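Polymerase X (Deinococcus radiodurans, PDB 2W9M) probably catalyses template-dependent DNA synthesis from deoxyribonucleoside triphosphates as a family X polymerase, and carries a cluster of three zinc ions. Local coordinates at residues A[156-159]-A[160-164]. Residues are numbered along the deposited sequence; the frame is centred on the assembly and turned at random.
Sequences EARQ and RQSLR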
loop_
_atom_site.group_PDB
_atom_site.type_symbol
_atom_site.label_atom_id
_atom_site.label_comp_id
_atom_site.label_asym_id
_atom_site.label_seq_id
_atom_site.Cartn_x
_atom_site.Cartn_y
_atom_site.Cartn_z
ATOM N N GLU A 156 -11.662 -10.332 -11.072
ATOM C CA GLU A 156 -13.047 -10.785 -10.971
ATOM C C GLU A 156 -13.252 -11.749 -9.805
ATOM O O GLU A 156 -14.360 -11.890 -9.296
ATOM C CB GLU A 156 -13.511 -11.404 -12.292
ATOM C CG GLU A 156 -13.500 -10.407 -13.439
ATOM C CD GLU A 156 -14.149 -10.935 -14.700
ATOM O OE1 GLU A 156 -13.981 -12.137 -14.998
ATOM O OE2 GLU A 156 -14.821 -10.142 -15.396
ATOM N N ALA A 157 -12.173 -12.396 -9.379
ATOM C CA ALA A 157 -12.211 -13.292 -8.230
ATOM C C ALA A 157 -12.522 -12.519 -6.951
ATOM O O ALA A 157 -13.439 -12.869 -6.205
ATOM C CB ALA A 157 -10.889 -14.034 -8.094
ATOM N N ARG A 158 -11.743 -11.471 -6.706
ATOM C CA ARG A 158 -11.925 -10.594 -5.553
ATOM C C ARG A 158 -13.375 -10.124 -5.400
ATOM O O ARG A 158 -14.062 -9.861 -6.389
ATOM C CB ARG A 158 -10.995 -9.382 -5.679
ATOM C CG ARG A 158 -9.546 -9.679 -5.344
ATOM C CD ARG A 158 -8.598 -9.177 -6.425
ATOM N NE ARG A 158 -8.455 -7.725 -6.451
ATOM C CZ ARG A 158 -7.319 -7.081 -6.197
ATOM N NH1 ARG A 158 -6.218 -7.761 -5.897
ATOM N NH2 ARG A 158 -7.283 -5.754 -6.252
ATOM N N GLN A 159 -13.840 -10.032 -4.158
ATOM C CA GLN A 159 -15.168 -9.490 -3.890
ATOM C C GLN A 159 -15.093 -7.974 -3.854
ATOM O O GLN A 159 -16.040 -7.281 -4.219
ATOM C CB GLN A 159 -15.718 -10.005 -2.560
ATOM C CG GLN A 159 -16.599 -11.239 -2.674
ATOM C CD GLN A 159 -17.501 -11.415 -1.466
ATOM O OE1 GLN A 159 -17.981 -10.437 -0.887
ATOM N NE2 GLN A 159 -17.740 -12.666 -1.081
ATOM N N ARG A 160 -13.953 -7.469 -3.403
ATOM C CA ARG A 160 -13.707 -6.038 -3.363
ATOM C C ARG A 160 -12.346 -5.722 -3.985
ATOM O O ARG A 160 -11.425 -6.539 -3.933
ATOM C CB ARG A 160 -13.796 -5.526 -1.926
ATOM C CG ARG A 160 -15.220 -5.250 -1.454
ATOM C CD ARG A 160 -15.250 -4.586 -0.073
ATOM N NE ARG A 160 -16.415 -3.712 0.089
ATOM C CZ ARG A 160 -16.358 -2.383 0.124
ATOM N NH1 ARG A 160 -15.193 -1.765 0.025
ATOM N NH2 ARG A 160 -17.467 -1.670 0.269
ATOM N N GLN A 161 -12.232 -4.546 -4.591
ATOM C CA GLN A 161 -11.009 -4.144 -5.279
ATOM C C GLN A 161 -10.134 -3.266 -4.391
ATOM O O GLN A 161 -10.618 -2.662 -3.437
ATOM C CB GLN A 161 -11.354 -3.388 -6.563
ATOM C CG GLN A 161 -12.204 -4.184 -7.537
ATOM C CD GLN A 161 -11.533 -5.471 -7.956
ATOM O OE1 GLN A 161 -10.306 -5.547 -8.025
ATOM N NE2 GLN A 161 -12.331 -6.491 -8.240
ATOM N N SER A 162 -8.844 -3.199 -4.704
ATOM C CA SER A 162 -7.940 -2.316 -3.979
ATOM C C SER A 162 -8.240 -0.878 -4.368
ATOM O O SER A 162 -8.760 -0.624 -5.453
ATOM C CB SER A 162 -6.473 -2.651 -4.283
ATOM O OG SER A 162 -6.107 -2.276 -5.602
ATOM N N LEU A 163 -7.921 0.057 -3.480
ATOM C CA LEU A 163 -8.125 1.471 -3.768
ATOM C C LEU A 163 -7.395 1.874 -5.044
ATOM O O LEU A 163 -7.858 2.739 -5.785
ATOM C CB LEU A 163 -7.639 2.333 -2.606
ATOM C CG LEU A 163 -7.738 3.848 -2.800
ATOM C CD1 LEU A 163 -9.171 4.259 -3.124
ATOM C CD2 LEU A 163 -7.229 4.582 -1.567
ATOM N N ARG A 164 -6.253 1.239 -5.298
ATOM C CA ARG A 164 -5.442 1.557 -6.470
ATOM C C ARG A 164 -6.171 1.237 -7.776
ATOM O O ARG A 164 -6.282 2.091 -8.649
ATOM C CB ARG A 164 -4.101 0.815 -6.419
ATOM C CG ARG A 164 -3.195 1.117 -7.599
ATOM C CD ARG A 164 -1.995 0.178 -7.674
ATOM N NE ARG A 164 -1.024 0.413 -6.608
ATOM C CZ ARG A 164 -0.767 -0.449 -5.630
ATOM N NH1 ARG A 164 -1.408 -1.611 -5.585
ATOM N NH2 ARG A 164 0.131 -0.152 -4.700
#
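R158 and Q161 meet in the short linker between helix 141-157 and helix 163-176, where the chain leaves helical geometry at R158 and turns into strand 161-162. The R158 side chain runs forward along this linker. Its CB lies 3.4 Å from the backbone O of R160, and CG stays near the same oxygen, 3.9 Å away. With CG beside the backbone N (chi1 -77°) and further bends at chi2 and chi3, the side chain crosses that of Q161 at about a right angle. NE then donates a hydrogen bond to Q161 OE1, 3.3 Å long with an N-H...O angle of 149°. NE sits above the carbonyl plane of the amide, and OE1 lies slightly tilted from the guanidinium plane; the two planes are 25° apart. CZ follows, 3.8 Å from OE1. At the tip, NH2 lies 3.4 Å from S162 N, two donors that make no hydrogen bond, and 3.7 Å from S162 OG at the guanidinium edge. S162 OG instead caps the backbone N of A165. Q161 NE2 bonds to F155 O, while the Q161 backbone pairs with V195 of strand 194-203, in the mixed sheet of the polymerase X region, away from the zinc sites. With an alanine here the NE donor goes, and Q161 OE1 would probably lose this partner while S162 loses the contact of NH2. The long, bent geometry implies a modest bond between a charged donor and a neutral amide, tying the end of one helix to the strand that leads into the next.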